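Local coordinates for DUF3845 domain-containing protein (Bacteroides thetaiotaomicron VPI-5482, PDB 3GF6) that is of unknown function, a bacterial lipoprotein with an all-beta fold whose sequence family is grouped with the C1q/TNF clan, at residues A[101-112]-A[181-190]. Numbering follows the deposited sequence. Where two conformers were deposited one is given.
Sequences PIYTSQDVTAKY and SDLSFSQLYF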
loop_
_atom_site.group_PDB
_atom_site.type_symbol
_atom_site.label_atom_id
_atom_site.label_comp_id
_atom_site.label_asym_id
_atom_site.label_seq_id
_atom_site.Cartn_x
_atom_site.Cartn_y
_atom_site.Cartn_z
ATOM N N PRO A 101 -7.659 4.762 -6.360
ATOM C CA PRO A 101 -7.600 5.325 -5.015
ATOM C C PRO A 101 -8.468 4.556 -3.982
ATOM O O PRO A 101 -9.491 4.000 -4.331
ATOM C CB PRO A 101 -8.178 6.711 -5.208
ATOM C CG PRO A 101 -9.030 6.615 -6.400
ATOM C CD PRO A 101 -8.465 5.555 -7.284
ATOM N N ILE A 102 -8.052 4.562 -2.727
ATOM C CA ILE A 102 -8.827 3.976 -1.649
ATOM C C ILE A 102 -10.047 4.849 -1.365
ATOM O O ILE A 102 -11.090 4.347 -0.944
ATOM C CB ILE A 102 -7.919 3.742 -0.391
ATOM C CG1 ILE A 102 -8.609 2.825 0.607
ATOM C CG2 ILE A 102 -7.524 5.083 0.302
ATOM C CD1 ILE A 102 -7.707 2.396 1.803
ATOM N N TYR A 103 -9.916 6.168 -1.567
ATOM C CA TYR A 103 -11.026 7.096 -1.331
ATOM C C TYR A 103 -10.949 8.255 -2.304
ATOM O O TYR A 103 -9.857 8.706 -2.623
ATOM C CB TYR A 103 -10.979 7.630 0.100
ATOM C CG TYR A 103 -12.194 8.412 0.507
ATOM C CD1 TYR A 103 -12.211 9.788 0.407
ATOM C CD2 TYR A 103 -13.316 7.783 1.035
ATOM C CE1 TYR A 103 -13.302 10.523 0.781
ATOM C CE2 TYR A 103 -14.448 8.557 1.428
ATOM C CZ TYR A 103 -14.403 9.912 1.318
ATOM O OH TYR A 103 -15.481 10.703 1.671
ATOM N N THR A 104 -12.107 8.750 -2.731
ATOM C CA THR A 104 -12.220 9.896 -3.662
ATOM C C THR A 104 -12.938 11.052 -3.001
ATOM O O THR A 104 -14.054 10.894 -2.512
ATOM C CB THR A 104 -12.945 9.468 -4.970
ATOM O OG1 THR A 104 -12.158 8.454 -5.578
ATOM C CG2 THR A 104 -13.106 10.622 -6.005
ATOM N N SER A 105 -12.272 12.207 -2.923
ATOM C CA SER A 105 -12.865 13.409 -2.411
ATOM C C SER A 105 -13.705 14.115 -3.473
ATOM O O SER A 105 -13.414 14.055 -4.697
ATOM C CB SER A 105 -11.787 14.382 -1.928
ATOM O OG SER A 105 -12.374 15.512 -1.307
ATOM N N GLN A 106 -14.746 14.784 -2.988
ATOM C CA GLN A 106 -15.628 15.596 -3.829
ATOM C C GLN A 106 -15.647 17.082 -3.414
ATOM O O GLN A 106 -16.422 17.873 -3.975
ATOM C CB GLN A 106 -17.062 14.998 -3.819
ATOM C CG GLN A 106 -17.162 13.558 -4.335
ATOM C CD GLN A 106 -16.788 13.386 -5.786
ATOM O OE1 GLN A 106 -16.654 14.369 -6.546
ATOM N NE2 GLN A 106 -16.622 12.135 -6.198
ATOM N N ASP A 107 -14.800 17.481 -2.467
ATOM C CA ASP A 107 -14.762 18.854 -1.994
ATOM C C ASP A 107 -13.352 19.348 -1.737
ATOM O O ASP A 107 -12.724 18.984 -0.736
ATOM C CB ASP A 107 -15.613 19.026 -0.710
ATOM C CG ASP A 107 -15.621 20.469 -0.172
ATOM O OD1 ASP A 107 -15.023 21.407 -0.771
ATOM O OD2 ASP A 107 -16.237 20.676 0.892
ATOM N N VAL A 108 -12.885 20.258 -2.596
ATOM C CA VAL A 108 -11.540 20.774 -2.490
ATOM C C VAL A 108 -11.230 21.428 -1.135
ATOM O O VAL A 108 -10.086 21.449 -0.738
ATOM C CB VAL A 108 -11.232 21.764 -3.656
ATOM C CG1 VAL A 108 -11.965 23.054 -3.456
ATOM C CG2 VAL A 108 -9.730 22.012 -3.804
ATOM N N THR A 109 -12.228 21.985 -0.458
ATOM C CA THR A 109 -11.984 22.667 0.815
ATOM C C THR A 109 -11.862 21.691 2.001
ATOM O O THR A 109 -11.415 22.085 3.074
ATOM C CB THR A 109 -13.072 23.732 1.098
ATOM O OG1 THR A 109 -14.326 23.093 1.332
ATOM C CG2 THR A 109 -13.213 24.683 -0.093
ATOM N N ALA A 110 -12.183 20.414 1.808
ATOM C CA ALA A 110 -12.066 19.464 2.909
ATOM C C ALA A 110 -10.606 19.306 3.376
ATOM O O ALA A 110 -9.670 19.336 2.569
ATOM C CB ALA A 110 -12.687 18.100 2.533
ATOM N N LYS A 111 -10.436 19.209 4.700
ATOM C CA LYS A 111 -9.161 18.841 5.308
ATOM C C LYS A 111 -9.359 17.480 5.956
ATOM O O LYS A 111 -10.380 17.246 6.630
ATOM C CB LYS A 111 -8.743 19.873 6.368
ATOM C CG LYS A 111 -8.299 21.239 5.802
ATOM C CD LYS A 111 -7.047 21.097 4.917
ATOM C CE LYS A 111 -6.544 22.446 4.374
ATOM N NZ LYS A 111 -7.484 23.141 3.434
ATOM N N TYR A 112 -8.387 16.596 5.779
ATOM C CA TYR A 112 -8.546 15.209 6.157
ATOM C C TYR A 112 -7.511 14.739 7.166
ATOM O O TYR A 112 -6.364 15.198 7.158
ATOM C CB TYR A 112 -8.452 14.315 4.921
ATOM C CG TYR A 112 -9.573 14.429 3.927
ATOM C CD1 TYR A 112 -10.787 13.801 4.159
ATOM C CD2 TYR A 112 -9.422 15.173 2.742
ATOM C CE1 TYR A 112 -11.841 13.870 3.221
ATOM C CE2 TYR A 112 -10.434 15.247 1.790
ATOM C CZ TYR A 112 -11.666 14.594 2.046
ATOM O OH TYR A 112 -12.701 14.655 1.145
ATOM N N SER A 181 -2.914 14.555 10.340
ATOM C CA SER A 181 -4.036 15.398 10.028
ATOM C C SER A 181 -3.691 16.470 8.979
ATOM O O SER A 181 -2.588 16.491 8.465
ATOM C CB SER A 181 -4.488 16.068 11.340
ATOM O OG SER A 181 -3.494 16.965 11.815
ATOM N N ASP A 182 -4.652 17.356 8.720
ATOM C CA ASP A 182 -4.494 18.519 7.845
ATOM C C ASP A 182 -4.071 18.128 6.420
ATOM O O ASP A 182 -3.269 18.833 5.782
ATOM C CB ASP A 182 -3.460 19.518 8.402
ATOM C CG ASP A 182 -3.782 19.994 9.804
ATOM O OD1 ASP A 182 -5.001 20.055 10.187
ATOM O OD2 ASP A 182 -2.796 20.342 10.515
ATOM N N LEU A 183 -4.612 17.017 5.923
ATOM C CA LEU A 183 -4.263 16.558 4.596
ATOM C C LEU A 183 -5.282 17.041 3.558
ATOM O O LEU A 183 -6.478 17.104 3.850
ATOM C CB LEU A 183 -4.184 15.052 4.579
ATOM C CG LEU A 183 -3.265 14.391 5.608
ATOM C CD1 LEU A 183 -3.423 12.854 5.498
ATOM C CD2 LEU A 183 -1.802 14.866 5.401
ATOM N N SER A 184 -4.773 17.381 2.369
ATOM C CA SER A 184 -5.592 17.788 1.217
ATOM C C SER A 184 -5.355 16.807 0.072
ATOM O O SER A 184 -4.221 16.434 -0.231
ATOM C CB SER A 184 -5.245 19.207 0.742
ATOM O OG SER A 184 -5.535 20.183 1.732
ATOM N N PHE A 185 -6.429 16.367 -0.562
ATOM C CA PHE A 185 -6.310 15.553 -1.763
ATOM C C PHE A 185 -7.566 15.499 -2.598
ATOM O O PHE A 185 -8.679 15.619 -2.057
ATOM C CB PHE A 185 -5.903 14.119 -1.427
ATOM C CG PHE A 185 -6.847 13.415 -0.462
ATOM C CD1 PHE A 185 -8.024 12.798 -0.918
ATOM C CD2 PHE A 185 -6.531 13.332 0.890
ATOM C CE1 PHE A 185 -8.861 12.159 -0.038
ATOM C CE2 PHE A 185 -7.379 12.689 1.765
ATOM C CZ PHE A 185 -8.536 12.093 1.301
ATOM N N SER A 186 -7.375 15.214 -3.892
ATOM C CA SER A 186 -8.456 14.828 -4.789
ATOM C C SER A 186 -8.768 13.369 -4.604
ATOM O O SER A 186 -9.913 12.979 -4.450
ATOM C CB SER A 186 -8.111 15.139 -6.259
ATOM O OG SER A 186 -9.001 14.491 -7.152
ATOM N N GLN A 187 -7.721 12.564 -4.661
ATOM C CA GLN A 187 -7.810 11.127 -4.531
ATOM C C GLN A 187 -6.704 10.668 -3.582
ATOM O O GLN A 187 -5.613 11.213 -3.625
ATOM C CB GLN A 187 -7.655 10.443 -5.902
ATOM C CG GLN A 187 -8.702 10.879 -6.901
ATOM C CD GLN A 187 -8.458 10.285 -8.276
ATOM O OE1 GLN A 187 -9.137 9.332 -8.662
ATOM N NE2 GLN A 187 -7.520 10.866 -9.034
ATOM N N LEU A 188 -7.021 9.690 -2.730
ATOM C CA LEU A 188 -6.094 9.113 -1.752
ATOM C C LEU A 188 -5.772 7.658 -2.132
ATOM O O LEU A 188 -6.688 6.823 -2.331
ATOM C CB LEU A 188 -6.725 9.169 -0.357
ATOM C CG LEU A 188 -5.843 8.822 0.847
ATOM C CD1 LEU A 188 -4.749 9.868 1.033
ATOM C CD2 LEU A 188 -6.735 8.696 2.128
ATOM N N TYR A 189 -4.475 7.359 -2.157
ATOM C CA TYR A 189 -3.958 6.039 -2.540
ATOM C C TYR A 189 -3.277 5.378 -1.346
ATOM O O TYR A 189 -2.554 6.056 -0.610
ATOM C CB TYR A 189 -2.968 6.152 -3.701
ATOM C CG TYR A 189 -3.573 6.821 -4.935
ATOM C CD1 TYR A 189 -3.574 8.212 -5.083
ATOM C CD2 TYR A 189 -4.179 6.065 -5.919
ATOM C CE1 TYR A 189 -4.147 8.825 -6.191
ATOM C CE2 TYR A 189 -4.755 6.690 -7.066
ATOM C CZ TYR A 189 -4.753 8.059 -7.174
ATOM O OH TYR A 189 -5.308 8.670 -8.288
ATOM N N PHE A 190 -3.516 4.079 -1.178
ATOM C CA PHE A 190 -2.848 3.262 -0.117
ATOM C C PHE A 190 -2.486 1.923 -0.706
ATOM O O PHE A 190 -3.362 1.151 -1.097
ATOM C CB PHE A 190 -3.733 3.180 1.122
ATOM C CG PHE A 190 -3.106 2.520 2.313
ATOM C CD1 PHE A 190 -1.785 2.799 2.711
ATOM C CD2 PHE A 190 -3.879 1.661 3.106
ATOM C CE1 PHE A 190 -1.227 2.169 3.851
ATOM C CE2 PHE A 190 -3.328 1.032 4.216
ATOM C CZ PHE A 190 -2.003 1.285 4.581
HETATM O O HOH W 1 -11.469 8.292 -8.370
HETATM O O HOH W 2 -10.585 17.482 -1.900
HETATM O O HOH W 3 -8.134 21.232 1.866
HETATM O O HOH W 4 -8.883 18.054 0.327
#
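F185 CG sits between its backbone N and carbonyl carbon (chi1 57°), which brings the ring to segment 101-112 although its CB does not point there; Y112 CG, anti to its carbonyl carbon, presents a ring face to it. The two rings form an offset stack, with centroids 4.3 Å apart and planes inclined by 19°; F185 CE2 comes 3.4 Å from Y112 CD2. The F185 ring is thus sandwiched between Y112 on one face and L188 CB of its own segment on the other, with Y103 CD1 at its edge. The stack can hold the Y112 ring flat, while a 2.6 Å hydrogen bond between OH and S105 OG, which lies in the ring plane, pins its far end. At the other end of the contact, P101 CB rests over the face of Y189, a CH-pi contact 22° off the ring normal.

Backbone bonding fixes the register. L188 N donates almost straight to Y103 O (3.0 Å), and L188 O takes a 2.7 Å bond from I102 N plus a weak one from Y103 N: the classic beta bulge. L183 and Y112 exchange bonds in both directions, D182 completing a G1 bulge. Between these pairings, S105 N donates to S186 O (2.9 Å). L217 of strand 203-219 packs on both Y103 and Y112. Both crossings, 103-104 to 112-123 and 171-183 to 187-198, pass between two antiparallel sheets, consistent with a beta-sandwich.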